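Long-range contacts in protein disulfide-isomerase A4 (Rattus norvegicus, PDB 3EC3), which catalyses the rearrangement of disulfide bonds in proteins, in the endoplasmic reticulum, this fragment comprising its noncatalytic, thioredoxin-like b and b' domains: residues 41-45 and 57-61; 115-119 and 159-164; 186-191 and 206-211. The protein carries 1 engineered substitution. All blocks are in the same frame, centred on the assembly; numbering follows the deposited sequence.

Interaction 1: residues 41-45 and 57-61; sequences YLQYQ and FHHTF
A helix that crosses over between two parallel strands packs on the face of their sheet, and in the first thioredoxin-like domain aromatic side chains make part of that packing. Residues 41-45 are α-helical (Gln45 N to Tyr41 O, 2.9 Å); residues 57-60 are extended. Their axes approach to 10.5 Å at 169°, nearly antiparallel, with nearest CA pairs Tyr41-His59 (8.2 Å) and Gln45-Phe57 (8.7 Å). Tyr41 and Tyr44 both take the t rotamer. Phe57, in m, presents CD2 3.5 Å from Tyr44 OH, which lies at the edge of its ring. His58 points its side chain away, but its carbonyl O accepts a 2.6 Å hydrogen bond from Tyr44 OH. His59, in p, offers its ring face to the edge of Tyr41 (centroids 4.8 Å, planes 53°), while its ND1 hydrogen-bonds to Ser8 OG. Phe61 turns its edge to the face of Tyr41 (5.2 Å, 83°). Helix 39-51 thus completes the β-α-β crossover from strand 28-32 to strand 57-60. Since Tyr41 OH accepts from Gln45 NE2 (2.8 Å; Gln45 OE1 accepts from Ser8 N) and Tyr44 OH donates to His58, the contact buries rings without stranding these hydroxyls.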
# COMPACT_ATOMS: atom_id res chain seq x y z
N TYR A 41 3.70 -20.80 13.63
CA TYR A 41 3.67 -21.00 12.18
C TYR A 41 2.33 -21.59 11.71
O TYR A 41 1.82 -21.24 10.65
CB TYR A 41 4.84 -21.92 11.79
CG TYR A 41 4.78 -22.42 10.35
CD1 TYR A 41 4.62 -23.77 10.07
CD2 TYR A 41 4.89 -21.51 9.27
CE1 TYR A 41 4.58 -24.24 8.77
CE2 TYR A 41 4.80 -21.97 7.96
CZ TYR A 41 4.70 -23.33 7.72
OH TYR A 41 4.63 -23.80 6.41
N LEU A 42 1.76 -22.50 12.50
CA LEU A 42 0.53 -23.16 12.08
C LEU A 42 -0.62 -22.17 12.10
O LEU A 42 -1.48 -22.20 11.22
CB LEU A 42 0.23 -24.38 12.99
CG LEU A 42 1.27 -25.51 12.87
CD1 LEU A 42 0.83 -26.62 13.77
CD2 LEU A 42 1.36 -26.08 11.45
N GLN A 43 -0.62 -21.28 13.09
CA GLN A 43 -1.60 -20.21 13.17
C GLN A 43 -1.46 -19.24 11.97
O GLN A 43 -2.46 -18.75 11.37
CB GLN A 43 -1.42 -19.45 14.48
CG GLN A 43 -1.94 -20.17 15.72
CD GLN A 43 -3.41 -20.60 15.59
OE1 GLN A 43 -3.71 -21.74 15.24
NE2 GLN A 43 -4.31 -19.69 15.87
N TYR A 44 -0.22 -18.95 11.61
CA TYR A 44 0.07 -18.11 10.43
C TYR A 44 -0.47 -18.74 9.14
O TYR A 44 -1.15 -18.06 8.36
CB TYR A 44 1.59 -17.89 10.35
CG TYR A 44 2.05 -17.13 9.10
CD1 TYR A 44 2.81 -17.75 8.12
CD2 TYR A 44 1.71 -15.79 8.92
CE1 TYR A 44 3.23 -17.05 6.98
CE2 TYR A 44 2.11 -15.09 7.80
CZ TYR A 44 2.86 -15.74 6.82
OH TYR A 44 3.29 -15.01 5.71
N GLN A 45 -0.24 -20.05 8.95
CA GLN A 45 -0.72 -20.75 7.74
C GLN A 45 -2.25 -20.74 7.68
O GLN A 45 -2.80 -20.70 6.60
CB GLN A 45 -0.16 -22.20 7.61
CG GLN A 45 1.32 -22.35 7.05
CD GLN A 45 1.49 -22.13 5.50
OE1 GLN A 45 0.66 -21.46 4.86
NE2 GLN A 45 2.59 -22.67 4.91
N PHE A 57 1.76 -14.85 0.61
CA PHE A 57 2.39 -15.08 1.93
C PHE A 57 3.69 -15.87 1.83
O PHE A 57 3.79 -16.85 1.02
CB PHE A 57 1.38 -15.85 2.78
CG PHE A 57 0.17 -15.04 3.16
CD1 PHE A 57 -0.92 -14.96 2.30
CD2 PHE A 57 0.12 -14.37 4.38
CE1 PHE A 57 -2.05 -14.21 2.65
CE2 PHE A 57 -1.01 -13.64 4.75
CZ PHE A 57 -2.10 -13.54 3.86
N HIS A 58 4.69 -15.51 2.64
CA HIS A 58 5.94 -16.24 2.68
C HIS A 58 6.25 -16.57 4.13
O HIS A 58 5.65 -15.96 5.04
CB HIS A 58 7.07 -15.41 2.10
CG HIS A 58 6.79 -14.94 0.70
ND1 HIS A 58 7.17 -15.66 -0.41
CD2 HIS A 58 6.07 -13.89 0.24
CE1 HIS A 58 6.75 -15.03 -1.50
NE2 HIS A 58 6.09 -13.94 -1.13
N HIS A 59 7.17 -17.51 4.31
CA HIS A 59 7.64 -17.85 5.68
C HIS A 59 9.07 -18.24 5.66
O HIS A 59 9.60 -18.59 4.62
CB HIS A 59 6.78 -18.96 6.31
CG HIS A 59 6.86 -20.27 5.60
ND1 HIS A 59 6.01 -20.60 4.57
CD2 HIS A 59 7.67 -21.33 5.77
CE1 HIS A 59 6.29 -21.83 4.15
NE2 HIS A 59 7.29 -22.30 4.88
N THR A 60 9.73 -18.13 6.80
CA THR A 60 11.09 -18.60 6.88
C THR A 60 11.36 -19.17 8.27
O THR A 60 10.76 -18.71 9.27
CB THR A 60 12.10 -17.46 6.53
OG1 THR A 60 13.42 -18.01 6.48
CG2 THR A 60 12.08 -16.35 7.57
N PHE A 61 12.24 -20.15 8.33
CA PHE A 61 12.69 -20.66 9.61
C PHE A 61 14.18 -20.34 9.82
O PHE A 61 14.81 -20.88 10.73
CB PHE A 61 12.48 -22.18 9.68
CG PHE A 61 11.14 -22.62 9.22
CD1 PHE A 61 11.03 -23.52 8.16
CD2 PHE A 61 9.99 -22.14 9.83
CE1 PHE A 61 9.77 -23.96 7.71
CE2 PHE A 61 8.69 -22.57 9.40
CZ PHE A 61 8.59 -23.46 8.35

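Interaction 2: residues 115-119 and 159-164; sequences LPLVG and VLEVAK
Where a chain enters a new domain, its first strand can be seated by a few well-shaped side chains, as residues 115-119 show against the C-terminal end of helix 149-163. Leu115 and Pro116 are extended, Leu117 turns through helical angles (-52/-45), and Val118 (-136/98) begins the weakly bonded edge strand. On the other side, Ala163 N bonds to Val159 O (2.8 Å) and Lys164 N to Leu160 O (3.1 Å). The register sets Val118 over Leu160 (CA-CA 6.0 Å) and Leu117 over Ala163 (6.5 Å).

The hollow is made by Ala163, whose lone methyl leaves room between bulkier neighbours. Val118, in t, drops CG2 into it, 3.6 Å from Ala163 CB, 3.7 Å from Leu160 CD2 and 3.8 Å from Val159 CG1. Leu117, with chi1 between wells at -137°, straddles the next part of the helix: its CD2 lies 3.6 Å from Ala163 CB, while its CD1 meets Leu160 CD2 at 3.7 Å and Lys164 CA at 4.0 Å. Leu160 (m, t) sends its end forward as the bump between both residues. The Lys164 chain leads away, its NZ bonding to Glu161 O (3.1 Å) and its charge making a cation-pi contact with Tyr88.

In the second thioredoxin-like domain, this helix connects strands 135-140 and 170-175, and here it also covers edge strand 118-121. Arg156, a turn before Leu160 on the helix, supplies a hydrogen bond to Val118 O. Because no hydrogen bond joins the two segments themselves, the fit between them rests on the shape of close-packed aliphatic groups.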
# COMPACT_ATOMS: atom_id res chain seq x y z
N LEU A 115 -1.34 -1.71 3.28
CA LEU A 115 -1.20 -0.63 2.33
C LEU A 115 -0.11 0.33 2.81
O LEU A 115 -0.10 0.68 3.98
CB LEU A 115 -2.50 0.18 2.15
CG LEU A 115 -3.63 -0.32 1.24
CD1 LEU A 115 -4.68 0.77 1.26
CD2 LEU A 115 -3.15 -0.60 -0.16
N PRO A 116 0.72 0.83 1.89
CA PRO A 116 1.60 1.90 2.31
C PRO A 116 0.85 3.23 2.47
O PRO A 116 -0.30 3.37 2.02
CB PRO A 116 2.58 2.03 1.17
CG PRO A 116 1.99 1.50 -0.01
CD PRO A 116 0.93 0.46 0.48
N LEU A 117 1.48 4.19 3.13
CA LEU A 117 0.93 5.53 3.22
C LEU A 117 0.57 6.08 1.84
O LEU A 117 -0.51 6.64 1.66
CB LEU A 117 1.99 6.47 3.78
CG LEU A 117 1.63 7.50 4.82
CD1 LEU A 117 2.63 8.63 4.91
CD2 LEU A 117 0.11 7.91 4.93
N VAL A 118 1.46 5.92 0.87
CA VAL A 118 1.10 6.25 -0.54
C VAL A 118 1.57 5.17 -1.50
O VAL A 118 2.76 5.12 -1.87
CB VAL A 118 1.61 7.63 -1.02
CG1 VAL A 118 1.14 7.91 -2.48
CG2 VAL A 118 1.09 8.75 -0.15
N GLY A 119 0.64 4.29 -1.84
CA GLY A 119 0.88 3.18 -2.76
C GLY A 119 0.48 3.53 -4.16
O GLY A 119 0.12 4.68 -4.44
N VAL A 159 2.66 13.95 -2.38
CA VAL A 159 1.48 13.25 -1.87
C VAL A 159 1.69 12.75 -0.43
O VAL A 159 0.83 12.91 0.45
CB VAL A 159 1.03 12.10 -2.80
CG1 VAL A 159 -0.36 11.53 -2.32
CG2 VAL A 159 0.95 12.62 -4.24
N LEU A 160 2.87 12.18 -0.17
CA LEU A 160 3.19 11.66 1.16
C LEU A 160 3.15 12.74 2.25
O LEU A 160 2.69 12.52 3.40
CB LEU A 160 4.61 11.09 1.10
CG LEU A 160 4.78 9.66 0.56
CD1 LEU A 160 6.25 9.42 0.18
CD2 LEU A 160 4.33 8.65 1.64
N GLU A 161 3.61 13.92 1.88
CA GLU A 161 3.49 15.10 2.77
C GLU A 161 2.06 15.40 3.26
O GLU A 161 1.90 15.86 4.40
CB GLU A 161 4.15 16.32 2.14
CG GLU A 161 5.66 16.13 1.97
CD GLU A 161 6.40 16.02 3.31
OE1 GLU A 161 6.15 16.83 4.22
OE2 GLU A 161 7.24 15.13 3.46
N VAL A 162 1.05 15.16 2.43
CA VAL A 162 -0.33 15.37 2.83
C VAL A 162 -0.87 14.12 3.51
O VAL A 162 -1.52 14.17 4.58
CB VAL A 162 -1.21 15.79 1.61
CG1 VAL A 162 -2.65 16.10 2.03
CG2 VAL A 162 -0.62 17.08 0.94
N ALA A 163 -0.62 12.97 2.88
CA ALA A 163 -1.09 11.70 3.41
C ALA A 163 -0.80 11.51 4.89
O ALA A 163 -1.65 11.00 5.63
CB ALA A 163 -0.50 10.50 2.55
N LYS A 164 0.38 11.91 5.35
CA LYS A 164 0.76 11.63 6.76
C LYS A 164 -0.10 12.40 7.73
O LYS A 164 -0.16 12.05 8.91
CB LYS A 164 2.21 12.00 7.02
CG LYS A 164 2.48 13.47 6.89
CD LYS A 164 3.68 13.83 7.75
CE LYS A 164 4.34 15.11 7.22
NZ LYS A 164 3.33 16.18 7.10

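Interaction 3: residues 186-191 and 206-211; sequences LGLSES and KFAMEP
A loop can be held to an edge strand without a hydrogen bond between them, as residues 186-191 and 206-211 show. Gly187, with phi +73°, ends helix 180-185 in a Schellman motif, and the chain then runs irregularly; residues 206-208 are extended. Leu186 pairs with Ala208 (CA-CA 5.9 Å) and Ser191 with Pro211 (6.1 Å).

Among apolar contacts, Leu188 (m, t) sets CG 3.9 Å from Ala208 CB and CD2 3.9 Å from Pro211 CG; Leu186 (m, t) brings CD2 to 3.7 Å from Lys206 CB. In the second thioredoxin-like domain, strand 206-208 is the outermost strand, antiparallel to 196-200, so the loop flanks the last hairpin of the sheet; Leu186 and Leu188 also touch Ala198 and Asn196 of strand 196-200.

Ser191 CB and Pro211 CG make a close carbon-carbon approach of 3.3 Å. Carbonyl oxygens touch carbon as well: Leu186 O lies 3.2 Å from Ala208 CB, and the O of Met209, a selenomethionine, 3.4 Å from Leu188 CD2. Ser191 OG hydrogen-bonds to Asn196.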
# COMPACT_ATOMS: atom_id res chain seq x y z
N LEU A 186 -14.13 12.42 -14.54
CA LEU A 186 -13.92 13.40 -13.48
C LEU A 186 -13.88 14.85 -14.00
O LEU A 186 -13.80 15.79 -13.20
CB LEU A 186 -12.63 13.08 -12.70
CG LEU A 186 -12.70 11.78 -11.90
CD1 LEU A 186 -11.30 11.34 -11.47
CD2 LEU A 186 -13.62 11.93 -10.69
N GLY A 187 -13.92 15.01 -15.32
CA GLY A 187 -13.81 16.31 -15.97
C GLY A 187 -12.41 16.90 -15.95
O GLY A 187 -12.25 18.12 -16.00
N LEU A 188 -11.40 16.04 -15.88
CA LEU A 188 -10.01 16.48 -15.70
C LEU A 188 -9.10 16.25 -16.93
O LEU A 188 -7.92 16.59 -16.91
CB LEU A 188 -9.40 15.80 -14.46
CG LEU A 188 -9.87 16.22 -13.06
CD1 LEU A 188 -9.20 15.37 -11.99
CD2 LEU A 188 -9.59 17.70 -12.81
N SER A 189 -9.67 15.67 -17.98
CA SER A 189 -8.92 15.36 -19.19
C SER A 189 -8.47 16.62 -19.95
O SER A 189 -7.42 16.62 -20.60
CB SER A 189 -9.76 14.47 -20.09
OG SER A 189 -8.92 13.77 -20.99
N GLU A 190 -9.27 17.69 -19.88
CA GLU A 190 -8.91 18.97 -20.51
C GLU A 190 -7.73 19.70 -19.84
O GLU A 190 -6.91 20.30 -20.53
CB GLU A 190 -10.14 19.90 -20.67
CG GLU A 190 -10.58 20.69 -19.40
CD GLU A 190 -10.63 19.84 -18.13
OE1 GLU A 190 -11.14 18.69 -18.19
OE2 GLU A 190 -10.15 20.30 -17.06
N SER A 191 -7.62 19.61 -18.50
CA SER A 191 -6.69 20.44 -17.71
C SER A 191 -5.26 20.50 -18.25
O SER A 191 -4.74 19.49 -18.74
CB SER A 191 -6.69 20.01 -16.24
OG SER A 191 -5.92 18.84 -16.02
N LYS A 206 -17.80 11.34 -6.35
CA LYS A 206 -16.42 11.66 -6.70
C LYS A 206 -16.25 13.17 -6.76
O LYS A 206 -17.17 13.89 -7.16
CB LYS A 206 -16.07 11.02 -8.04
CG LYS A 206 -16.02 9.48 -7.98
CD LYS A 206 -16.59 8.86 -9.28
CE LYS A 206 -16.80 7.33 -9.14
NZ LYS A 206 -15.54 6.56 -8.79
N PHE A 207 -15.08 13.66 -6.35
CA PHE A 207 -14.81 15.10 -6.33
C PHE A 207 -13.50 15.36 -7.07
O PHE A 207 -12.48 14.75 -6.75
CB PHE A 207 -14.75 15.61 -4.89
CG PHE A 207 -15.94 15.22 -4.06
CD1 PHE A 207 -15.98 14.00 -3.38
CD2 PHE A 207 -17.06 16.07 -3.99
CE1 PHE A 207 -17.09 13.64 -2.63
CE2 PHE A 207 -18.18 15.71 -3.23
CZ PHE A 207 -18.20 14.50 -2.55
N ALA A 208 -13.52 16.26 -8.05
CA ALA A 208 -12.29 16.53 -8.81
C ALA A 208 -11.64 17.81 -8.34
O ALA A 208 -12.33 18.81 -8.12
CB ALA A 208 -12.59 16.60 -10.30
N MSE A 209 -10.31 17.79 -8.18
CA MSE A 209 -9.57 18.99 -7.79
C MSE A 209 -9.44 19.97 -8.93
O MSE A 209 -8.99 19.61 -10.02
CB MSE A 209 -8.16 18.67 -7.25
CG MSE A 209 -7.41 19.91 -6.74
SE MSE A 209 -5.63 19.52 -6.08
CE MSE A 209 -4.57 20.36 -7.34
N GLU A 210 -9.85 21.21 -8.66
CA GLU A 210 -9.63 22.36 -9.52
C GLU A 210 -8.17 22.41 -9.97
O GLU A 210 -7.29 22.71 -9.15
CB GLU A 210 -9.96 23.64 -8.74
CG GLU A 210 -9.75 24.91 -9.50
CD GLU A 210 -10.99 25.32 -10.24
OE1 GLU A 210 -11.74 24.44 -10.71
OE2 GLU A 210 -11.22 26.54 -10.35
N PRO A 211 -7.91 22.11 -11.27
CA PRO A 211 -6.55 22.12 -11.82
C PRO A 211 -5.75 23.37 -11.46
O PRO A 211 -6.20 24.50 -11.68
CB PRO A 211 -6.79 22.05 -13.33
CG PRO A 211 -8.03 21.27 -13.45
CD PRO A 211 -8.89 21.73 -12.30

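Read from the N terminus, the three contacts follow one another in series, neither nesting nor crossing. Interaction 1 closes the short excursion from helix 39-51 to strand 57-60 in the first thioredoxin-like domain. Interaction 2 opens where the chain leaves helix 103-113 and enters the second domain; it spans 39 intervening residues to bring the edge strand against helix 149-163. Interaction 3 closes a brief loop round strand 196-200, tying the exit of helix 180-185 to the opposite edge of the sheet reached by interaction 2. Interactions 2 and 3 have centres 21 Å apart, whereas those of interactions 1 and 3 are 45 Å apart, on opposite sides of the chain's centre.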